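KLLA0F20702p (Kluyveromyces lactis, PDB 5Y5A) is the Est1 telomerase subunit, here its N-terminal TPR-like part, and probably helps recruit telomerase to telomeres by binding Cdc13. Local coordinates at residues A[249-254]-A[287-292]; A[295-300]-A[314-319]; A[256-261]-A[272-277]. All blocks are in the same frame, centred on the assembly; numbering follows the deposited sequence.

Contact 1 (A[249-254]-A[287-292]); sequences KNFGNA and FKKLLN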
loop_
_atom_site.group_PDB
_atom_site.type_symbol
_atom_site.label_atom_id
_atom_site.label_comp_id
_atom_site.label_asym_id
_atom_site.label_seq_id
_atom_site.Cartn_x
_atom_site.Cartn_y
_atom_site.Cartn_z
ATOM N N LYS A 249 -12.912 -4.279 10.537
ATOM C CA LYS A 249 -12.195 -5.469 10.979
ATOM C C LYS A 249 -11.604 -6.260 9.812
ATOM O O LYS A 249 -11.555 -7.490 9.850
ATOM C CB LYS A 249 -13.111 -6.366 11.818
ATOM C CG LYS A 249 -13.451 -5.789 13.194
ATOM C CD LYS A 249 -14.598 -6.558 13.821
ATOM C CE LYS A 249 -14.704 -6.308 15.306
ATOM N NZ LYS A 249 -15.830 -7.107 15.890
ATOM N N ASN A 250 -11.161 -5.559 8.772
ATOM C CA ASN A 250 -10.338 -6.195 7.748
ATOM C C ASN A 250 -8.873 -6.011 8.119
ATOM O O ASN A 250 -8.167 -5.174 7.548
ATOM C CB ASN A 250 -10.629 -5.623 6.362
ATOM C CG ASN A 250 -12.017 -5.981 5.870
ATOM O OD1 ASN A 250 -12.935 -5.160 5.906
ATOM N ND2 ASN A 250 -12.178 -7.218 5.418
ATOM N N PHE A 251 -8.429 -6.799 9.093
ATOM C CA PHE A 251 -7.128 -6.574 9.702
ATOM C C PHE A 251 -5.975 -6.978 8.794
ATOM O O PHE A 251 -4.884 -6.446 8.924
ATOM C CB PHE A 251 -7.043 -7.301 11.045
ATOM C CG PHE A 251 -7.984 -6.754 12.073
ATOM C CD1 PHE A 251 -7.913 -5.415 12.448
ATOM C CD2 PHE A 251 -8.950 -7.561 12.655
ATOM C CE1 PHE A 251 -8.782 -4.893 13.385
ATOM C CE2 PHE A 251 -9.825 -7.046 13.601
ATOM C CZ PHE A 251 -9.741 -5.706 13.964
ATOM N N GLY A 252 -6.210 -7.904 7.871
ATOM C CA GLY A 252 -5.181 -8.228 6.895
ATOM C C GLY A 252 -4.983 -7.083 5.915
ATOM O O GLY A 252 -3.854 -6.726 5.594
ATOM N N ASN A 253 -6.087 -6.511 5.431
ATOM C CA ASN A 253 -6.035 -5.293 4.628
ATOM C C ASN A 253 -5.340 -4.173 5.413
ATOM O O ASN A 253 -4.578 -3.389 4.848
ATOM C CB ASN A 253 -7.445 -4.836 4.212
ATOM C CG ASN A 253 -8.157 -5.826 3.274
ATOM O OD1 ASN A 253 -7.620 -6.876 2.908
ATOM N ND2 ASN A 253 -9.388 -5.489 2.901
ATOM N N ALA A 254 -5.597 -4.108 6.719
ATOM C CA ALA A 254 -5.015 -3.058 7.559
ATOM C C ALA A 254 -3.504 -3.223 7.672
ATOM O O ALA A 254 -2.735 -2.274 7.454
ATOM C CB ALA A 254 -5.669 -3.054 8.962
ATOM N N PHE A 287 -4.340 -5.476 18.275
ATOM C CA PHE A 287 -3.921 -6.855 18.505
ATOM C C PHE A 287 -5.003 -7.685 19.202
ATOM O O PHE A 287 -5.265 -8.830 18.822
ATOM C CB PHE A 287 -2.638 -6.876 19.335
ATOM C CG PHE A 287 -2.179 -8.258 19.718
ATOM C CD1 PHE A 287 -1.479 -9.044 18.821
ATOM C CD2 PHE A 287 -2.430 -8.759 20.986
ATOM C CE1 PHE A 287 -1.049 -10.323 19.175
ATOM C CE2 PHE A 287 -2.002 -10.030 21.348
ATOM C CZ PHE A 287 -1.311 -10.812 20.440
ATOM N N LYS A 288 -5.614 -7.106 20.229
ATOM C CA LYS A 288 -6.653 -7.798 20.990
ATOM C C LYS A 288 -7.853 -8.093 20.100
ATOM O O LYS A 288 -8.472 -9.144 20.209
ATOM C CB LYS A 288 -7.095 -6.971 22.205
ATOM C CG LYS A 288 -6.062 -6.834 23.319
ATOM C CD LYS A 288 -6.598 -5.917 24.425
ATOM C CE LYS A 288 -5.650 -5.832 25.618
ATOM N NZ LYS A 288 -6.049 -4.760 26.590
ATOM N N LYS A 289 -8.163 -7.152 19.216
ATOM C CA LYS A 289 -9.228 -7.329 18.243
ATOM C C LYS A 289 -8.880 -8.420 17.243
ATOM O O LYS A 289 -9.738 -9.219 16.876
ATOM C CB LYS A 289 -9.510 -6.017 17.519
ATOM C CG LYS A 289 -10.222 -5.005 18.391
ATOM C CD LYS A 289 -10.386 -3.686 17.676
ATOM C CE LYS A 289 -11.213 -2.732 18.511
ATOM N NZ LYS A 289 -11.320 -1.420 17.831
ATOM N N LEU A 290 -7.621 -8.450 16.809
ATOM C CA LEU A 290 -7.151 -9.492 15.901
ATOM C C LEU A 290 -7.406 -10.863 16.507
ATOM O O LEU A 290 -7.868 -11.782 15.828
ATOM C CB LEU A 290 -5.657 -9.323 15.589
ATOM C CG LEU A 290 -4.982 -10.464 14.814
ATOM C CD1 LEU A 290 -5.679 -10.733 13.462
ATOM C CD2 LEU A 290 -3.508 -10.148 14.598
ATOM N N LEU A 291 -7.108 -10.996 17.789
ATOM C CA LEU A 291 -7.297 -12.271 18.469
ATOM C C LEU A 291 -8.782 -12.662 18.525
ATOM O O LEU A 291 -9.122 -13.840 18.411
ATOM C CB LEU A 291 -6.685 -12.216 19.873
ATOM C CG LEU A 291 -5.269 -12.811 19.920
ATOM C CD1 LEU A 291 -4.380 -12.221 18.839
ATOM C CD2 LEU A 291 -4.626 -12.656 21.290
ATOM N N ASN A 292 -9.657 -11.670 18.673
ATOM C CA ASN A 292 -11.096 -11.912 18.641
ATOM C C ASN A 292 -11.558 -12.403 17.274
ATOM O O ASN A 292 -12.392 -13.305 17.184
ATOM C CB ASN A 292 -11.860 -10.652 19.031
ATOM C CG ASN A 292 -11.732 -10.334 20.504
ATOM O OD1 ASN A 292 -11.375 -11.197 21.304
ATOM N ND2 ASN A 292 -12.035 -9.095 20.873
#
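F251 and L290 have the nearest CA atoms of the two segments, 6.9 Å apart, where the opening turn of helix 251-263 comes up against the middle of helix 285-298. Just ahead of F251 the chain has left helix 235-247 through a Schellman motif: K249 takes a positive phi (57°), and N250 follows at the N-cap position of the next helix. The side chain of F251 fills the interval between the two backbones. Its CG lies anti to its own carbonyl carbon (chi1 -66°), which sends the ring toward helix 285-298. The far end of the ring does most of the touching. CB of K289 meets the ring obliquely, 3.6 Å from CZ of F251, and CE2 of F251 is 3.9 Å from the K289 carbonyl O. K289 crosses the phenylalanine at about a right angle; the root of the lysine lies against the ring while its extended chain carries NZ away. Nearer the CB end of the ring, CD2 of F251 comes within 4.2 Å of CA of L290, and the CD1 branch of L290 stands 4.4 Å from CB of F251. On one ring face of F251 sits CA of K249, 3.8 Å above the plane and displaced toward the rim, so the Schellman turn itself packs on the aromatic that follows it. Between the segments the join is apolar and van der Waals in kind; F251 and L290 are buried, while K289 is exposed. F315 of helix 306-315 touches both F251 and L290, and L278 of helix 271-279 does the same, placing this pair among four successive helices of the helical, probably TPR-like stack of the Est1 DNA/RNA binding domain.

Contact 2 (A[295-300]-A[314-319]); sequences DDLKVQ and EFYILP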
loop_
_atom_site.group_PDB
_atom_site.type_symbol
_atom_site.label_atom_id
_atom_site.label_comp_id
_atom_site.label_asym_id
_atom_site.label_seq_id
_atom_site.Cartn_x
_atom_site.Cartn_y
_atom_site.Cartn_z
ATOM N N ASP A 295 -10.648 -15.837 16.858
ATOM C CA ASP A 295 -11.650 -16.632 17.584
ATOM C C ASP A 295 -12.864 -16.931 16.704
ATOM O O ASP A 295 -13.340 -18.074 16.637
ATOM C CB ASP A 295 -12.147 -15.921 18.856
ATOM C CG ASP A 295 -11.098 -15.831 19.947
ATOM O OD1 ASP A 295 -10.023 -16.447 19.821
ATOM O OD2 ASP A 295 -11.368 -15.147 20.956
ATOM N N ASP A 296 -13.386 -15.884 16.063
ATOM C CA ASP A 296 -14.572 -16.017 15.223
ATOM C C ASP A 296 -14.279 -16.950 14.051
ATOM O O ASP A 296 -15.113 -17.756 13.671
ATOM C CB ASP A 296 -15.037 -14.655 14.702
ATOM C CG ASP A 296 -15.337 -13.664 15.818
ATOM O OD1 ASP A 296 -15.748 -14.088 16.923
ATOM O OD2 ASP A 296 -15.169 -12.450 15.581
ATOM N N LEU A 297 -13.084 -16.839 13.482
ATOM C CA LEU A 297 -12.735 -17.691 12.359
ATOM C C LEU A 297 -12.591 -19.142 12.804
ATOM O O LEU A 297 -13.039 -20.047 12.104
ATOM C CB LEU A 297 -11.457 -17.206 11.687
ATOM C CG LEU A 297 -11.655 -15.968 10.812
ATOM C CD1 LEU A 297 -10.325 -15.494 10.280
ATOM C CD2 LEU A 297 -12.609 -16.272 9.666
ATOM N N LYS A 298 -11.990 -19.359 13.971
ATOM C CA LYS A 298 -11.797 -20.716 14.476
ATOM C C LYS A 298 -13.099 -21.514 14.473
ATOM O O LYS A 298 -13.122 -22.669 14.054
ATOM C CB LYS A 298 -11.210 -20.705 15.889
ATOM C CG LYS A 298 -11.076 -22.110 16.469
ATOM C CD LYS A 298 -10.431 -22.128 17.836
ATOM C CE LYS A 298 -10.366 -23.554 18.362
ATOM N NZ LYS A 298 -10.088 -23.612 19.824
ATOM N N VAL A 299 -14.185 -20.889 14.910
ATOM C CA VAL A 299 -15.448 -21.600 15.038
ATOM C C VAL A 299 -16.162 -21.714 13.692
ATOM O O VAL A 299 -17.164 -22.425 13.574
ATOM C CB VAL A 299 -16.384 -20.918 16.069
ATOM C CG1 VAL A 299 -15.679 -20.759 17.411
ATOM C CG2 VAL A 299 -16.848 -19.569 15.558
ATOM N N GLN A 300 -15.631 -21.033 12.682
ATOM C CA GLN A 300 -16.267 -20.983 11.369
ATOM C C GLN A 300 -15.524 -21.765 10.296
ATOM O O GLN A 300 -15.945 -21.772 9.141
ATOM C CB GLN A 300 -16.414 -19.533 10.905
ATOM C CG GLN A 300 -17.460 -18.731 11.654
ATOM C CD GLN A 300 -17.712 -17.382 11.011
ATOM O OE1 GLN A 300 -18.675 -17.208 10.265
ATOM N NE2 GLN A 300 -16.844 -16.418 11.295
ATOM N N GLU A 314 -6.967 -13.800 4.207
ATOM C CA GLU A 314 -6.630 -12.474 4.714
ATOM C C GLU A 314 -6.028 -12.544 6.125
ATOM O O GLU A 314 -5.125 -11.797 6.457
ATOM C CB GLU A 314 -7.861 -11.565 4.730
ATOM C CG GLU A 314 -7.528 -10.159 5.177
ATOM C CD GLU A 314 -8.752 -9.319 5.468
ATOM O OE1 GLU A 314 -9.847 -9.707 5.041
ATOM O OE2 GLU A 314 -8.610 -8.264 6.123
ATOM N N PHE A 315 -6.529 -13.450 6.953
ATOM C CA PHE A 315 -6.154 -13.448 8.357
ATOM C C PHE A 315 -5.059 -14.424 8.760
ATOM O O PHE A 315 -4.245 -14.099 9.613
ATOM C CB PHE A 315 -7.388 -13.721 9.214
ATOM C CG PHE A 315 -8.255 -12.522 9.408
ATOM C CD1 PHE A 315 -9.161 -12.136 8.433
ATOM C CD2 PHE A 315 -8.155 -11.764 10.559
ATOM C CE1 PHE A 315 -9.957 -11.025 8.611
ATOM C CE2 PHE A 315 -8.952 -10.653 10.743
ATOM C CZ PHE A 315 -9.857 -10.284 9.768
ATOM N N TYR A 316 -5.039 -15.618 8.180
ATOM C CA TYR A 316 -4.195 -16.669 8.734
ATOM C C TYR A 316 -2.726 -16.466 8.418
ATOM O O TYR A 316 -1.877 -17.141 8.987
ATOM C CB TYR A 316 -4.655 -18.054 8.261
ATOM C CG TYR A 316 -5.821 -18.586 9.074
ATOM C CD1 TYR A 316 -6.636 -17.719 9.780
ATOM C CD2 TYR A 316 -6.094 -19.950 9.157
ATOM C CE1 TYR A 316 -7.695 -18.171 10.524
ATOM C CE2 TYR A 316 -7.171 -20.422 9.918
ATOM C CZ TYR A 316 -7.964 -19.518 10.597
ATOM O OH TYR A 316 -9.041 -19.937 11.359
ATOM N N ILE A 317 -2.410 -15.527 7.534
ATOM C CA ILE A 317 -1.013 -15.225 7.289
ATOM C C ILE A 317 -0.484 -14.300 8.392
ATOM O O ILE A 317 0.719 -14.188 8.592
ATOM C CB ILE A 317 -0.790 -14.573 5.893
ATOM C CG1 ILE A 317 0.687 -14.659 5.486
ATOM C CG2 ILE A 317 -1.309 -13.137 5.872
ATOM C CD1 ILE A 317 1.021 -13.965 4.164
ATOM N N LEU A 318 -1.377 -13.631 9.082
ATOM C CA LEU A 318 -1.004 -12.692 10.102
ATOM C C LEU A 318 -0.257 -13.280 11.265
ATOM O O LEU A 318 0.777 -12.789 11.603
ATOM C CB LEU A 318 -2.183 -11.861 10.530
ATOM C CG LEU A 318 -2.789 -11.044 9.412
ATOM C CD1 LEU A 318 -3.990 -10.282 9.878
ATOM C CD2 LEU A 318 -1.790 -10.095 8.818
ATOM N N PRO A 319 -0.752 -14.335 11.876
ATOM C CA PRO A 319 0.032 -14.925 12.970
ATOM C C PRO A 319 1.384 -15.491 12.539
ATOM O O PRO A 319 2.278 -15.606 13.374
ATOM C CB PRO A 319 -0.871 -16.055 13.477
ATOM C CG PRO A 319 -2.241 -15.623 13.119
ATOM C CD PRO A 319 -2.084 -14.955 11.779
#
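L297 of helix 285-298 meets two consecutive aromatics, F315 and Y316. The CA atoms of L297 and F315, the nearest across the two segments, are 8.8 Å apart, and the side chains bridge that interval. Leucine and phenylalanine cross at about a right angle. The CD1 methyl of L297 makes the approach, 3.6 Å from CB of F315 and 3.7 Å from its CG, so it bears on the root of the phenylalanine rather than on the far end of the ring. CG of L297 stands anti to the carbonyl carbon (chi1 -76°), and the nearly straight second torsion (175°) then carries CD1 on toward F315. Y316 comes from another direction: its backbone is the more distant, but its long side chain runs back to the leucine. CE1 of Y316 lies 3.8 Å from CD1 of L297, and the phenol OH of Y316 ends 3.7 Å from CB of L297. One methyl group thus touches both aromatics, meeting each ring obliquely.

Both segments belong to the all-helical, TPR-like Est1 DNA/RNA binding domain, and the contact packs helix 285-298 against the 314-319 segment, which begins after 13 intervening residues. There the chain bends through a type I beta turn from F315 to L318, closed by the bond from L318 N to F315 O (3.0 Å), and helix 318-325 follows. The hydroxyl of Y316 hydrogen-bonds to OE2 of E301, giving the phenol OH of this buried residue a partner, while F342 of helix 339-379 meets the tyrosine ring edge-to-face. L345 of that same long helix also touches the Y316 side chain, as does R338 just ahead of it.

Contact 3 (A[256-261]-A[272-277]); sequences YQFVRS and IPNFTN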
loop_
_atom_site.group_PDB
_atom_site.type_symbol
_atom_site.label_atom_id
_atom_site.label_comp_id
_atom_site.label_asym_id
_atom_site.label_seq_id
_atom_site.Cartn_x
_atom_site.Cartn_y
_atom_site.Cartn_z
ATOM N N TYR A 256 -1.555 -4.837 5.673
ATOM C CA TYR A 256 -0.966 -4.584 4.365
ATOM C C TYR A 256 -0.787 -3.083 4.120
ATOM O O TYR A 256 0.281 -2.635 3.708
ATOM C CB TYR A 256 -1.825 -5.211 3.259
ATOM C CG TYR A 256 -1.427 -4.760 1.875
ATOM C CD1 TYR A 256 -0.205 -5.133 1.321
ATOM C CD2 TYR A 256 -2.266 -3.946 1.127
ATOM C CE1 TYR A 256 0.163 -4.708 0.055
ATOM C CE2 TYR A 256 -1.909 -3.521 -0.137
ATOM C CZ TYR A 256 -0.699 -3.900 -0.667
ATOM O OH TYR A 256 -0.363 -3.463 -1.927
ATOM N N GLN A 257 -1.832 -2.309 4.392
ATOM C CA GLN A 257 -1.768 -0.862 4.232
ATOM C C GLN A 257 -0.746 -0.247 5.188
ATOM O O GLN A 257 -0.031 0.693 4.828
ATOM C CB GLN A 257 -3.150 -0.247 4.451
ATOM C CG GLN A 257 -4.161 -0.627 3.371
ATOM C CD GLN A 257 -3.906 0.078 2.044
ATOM O OE1 GLN A 257 -3.440 1.221 2.006
ATOM N NE2 GLN A 257 -4.211 -0.602 0.952
ATOM N N PHE A 258 -0.674 -0.780 6.405
ATOM C CA PHE A 258 0.335 -0.315 7.359
ATOM C C PHE A 258 1.749 -0.588 6.845
ATOM O O PHE A 258 2.653 0.224 7.037
ATOM C CB PHE A 258 0.141 -0.971 8.735
ATOM C CG PHE A 258 -1.135 -0.560 9.435
ATOM C CD1 PHE A 258 -1.783 0.623 9.097
ATOM C CD2 PHE A 258 -1.690 -1.361 10.427
ATOM C CE1 PHE A 258 -2.961 1.008 9.744
ATOM C CE2 PHE A 258 -2.866 -0.986 11.075
ATOM C CZ PHE A 258 -3.503 0.200 10.729
ATOM N N VAL A 259 1.939 -1.734 6.199
ATOM C CA VAL A 259 3.246 -2.088 5.656
ATOM C C VAL A 259 3.592 -1.167 4.494
ATOM O O VAL A 259 4.707 -0.675 4.403
ATOM C CB VAL A 259 3.287 -3.556 5.192
ATOM C CG1 VAL A 259 4.518 -3.811 4.334
ATOM C CG2 VAL A 259 3.278 -4.484 6.403
ATOM N N ARG A 260 2.621 -0.915 3.615
ATOM C CA ARG A 260 2.832 0.016 2.506
ATOM C C ARG A 260 3.196 1.422 3.011
ATOM O O ARG A 260 3.921 2.163 2.349
ATOM C CB ARG A 260 1.589 0.095 1.614
ATOM C CG ARG A 260 1.236 -1.196 0.853
ATOM C CD ARG A 260 2.317 -1.589 -0.157
ATOM N NE ARG A 260 2.684 -0.491 -1.046
ATOM C CZ ARG A 260 2.103 -0.241 -2.217
ATOM N NH1 ARG A 260 1.111 -1.011 -2.650
ATOM N NH2 ARG A 260 2.517 0.783 -2.962
ATOM N N SER A 261 2.683 1.780 4.184
ATOM C CA SER A 261 2.847 3.131 4.700
ATOM C C SER A 261 4.222 3.288 5.326
ATOM O O SER A 261 4.726 4.396 5.461
ATOM C CB SER A 261 1.761 3.459 5.728
ATOM O OG SER A 261 2.127 2.972 7.006
ATOM N N ILE A 272 5.019 1.935 11.437
ATOM C CA ILE A 272 5.464 0.860 12.309
ATOM C C ILE A 272 4.718 0.807 13.666
ATOM O O ILE A 272 4.406 -0.288 14.139
ATOM C CB ILE A 272 6.995 0.959 12.529
ATOM C CG1 ILE A 272 7.733 0.531 11.258
ATOM C CG2 ILE A 272 7.456 0.102 13.700
ATOM C CD1 ILE A 272 9.202 0.875 11.292
ATOM N N PRO A 273 4.436 1.970 14.301
ATOM C CA PRO A 273 3.618 1.882 15.522
ATOM C C PRO A 273 2.277 1.169 15.317
ATOM O O PRO A 273 1.897 0.352 16.152
ATOM C CB PRO A 273 3.397 3.348 15.903
ATOM C CG PRO A 273 4.627 4.046 15.400
ATOM C CD PRO A 273 5.035 3.312 14.142
ATOM N N ASN A 274 1.582 1.455 14.226
ATOM C CA ASN A 274 0.304 0.792 13.969
ATOM C C ASN A 274 0.443 -0.692 13.636
ATOM O O ASN A 274 -0.309 -1.523 14.159
ATOM C CB ASN A 274 -0.449 1.510 12.851
ATOM C CG ASN A 274 -1.232 2.699 13.362
ATOM O OD1 ASN A 274 -2.358 2.555 13.836
ATOM N ND2 ASN A 274 -0.634 3.882 13.284
ATOM N N PHE A 275 1.393 -1.019 12.765
ATOM C CA PHE A 275 1.774 -2.407 12.505
ATOM C C PHE A 275 2.032 -3.171 13.810
ATOM O O PHE A 275 1.576 -4.301 13.994
ATOM C CB PHE A 275 3.025 -2.436 11.623
ATOM C CG PHE A 275 3.449 -3.808 11.187
ATOM C CD1 PHE A 275 2.842 -4.425 10.095
ATOM C CD2 PHE A 275 4.487 -4.466 11.831
ATOM C CE1 PHE A 275 3.253 -5.685 9.662
ATOM C CE2 PHE A 275 4.906 -5.732 11.401
ATOM C CZ PHE A 275 4.282 -6.337 10.315
ATOM N N THR A 276 2.764 -2.530 14.715
ATOM C CA THR A 276 3.149 -3.133 15.990
ATOM C C THR A 276 1.952 -3.257 16.935
ATOM O O THR A 276 1.824 -4.238 17.666
ATOM C CB THR A 276 4.259 -2.305 16.655
ATOM O OG1 THR A 276 5.353 -2.193 15.742
ATOM C CG2 THR A 276 4.748 -2.957 17.939
ATOM N N ASN A 277 1.074 -2.261 16.898
ATOM C CA ASN A 277 -0.126 -2.263 17.718
ATOM C C ASN A 277 -1.017 -3.438 17.320
ATOM O O ASN A 277 -1.698 -4.027 18.158
ATOM C CB ASN A 277 -0.869 -0.933 17.576
ATOM C CG ASN A 277 -1.995 -0.764 18.595
ATOM O OD1 ASN A 277 -3.155 -1.058 18.310
ATOM N ND2 ASN A 277 -1.650 -0.269 19.787
#
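F258 and F275 mark the closest backbone approach (CA to CA 5.7 Å) of an antiparallel helical hairpin, its segment axes 8.8 Å apart at 152°, in the TPR-like Est1 DNA/RNA binding domain. The clearest directed interaction is a CH-pi contact: CB of N274 sits 3.7 Å above the centre of the F258 ring, 4° off its normal. N274 and F258 cross at about a right angle; ND2 of N274 bonds to the A270 carbonyl O, while OD1 of N274 lies 4.1 Å from CZ of F258. With an alanine here in place of F258, CB of N274 would probably lose the ring face it rests on and a gap would open between the two helices. Apolar side-chain contacts add to it. CB of F258 faces CB of F275 at 4.3 Å, while V259 and F275 lie side by side, pointing the same way. One hydroxyl bonds back along its own helix, S261 OG to the F258 carbonyl O. With F275 CG anti to the backbone N (chi1 -175°), its ring swings alongside V259, whose CG2 methyl meets CE1 of F275 obliquely at 3.5 Å.

Overall arrangement
Contacts 1 and 3 share helix 251-263, their centres about 12 Å apart, and contact 3 is nested inside the loop that contact 1 closes. Contact 2 opens only after contact 1 has closed; both use helix 285-298, and their centres lie about 9 Å apart. Contacts 2 and 3 do not touch, being about 19 Å apart between centres and about 6 Å between nearest atoms. E314 of contact 2 ties two of them together, its OE2 accepting a probable hydrogen bond from N253 N of contact 1. Helices close in sequence, both adjacent and one apart, pack into one continuous part of the Est1 DNA/RNA binding domain.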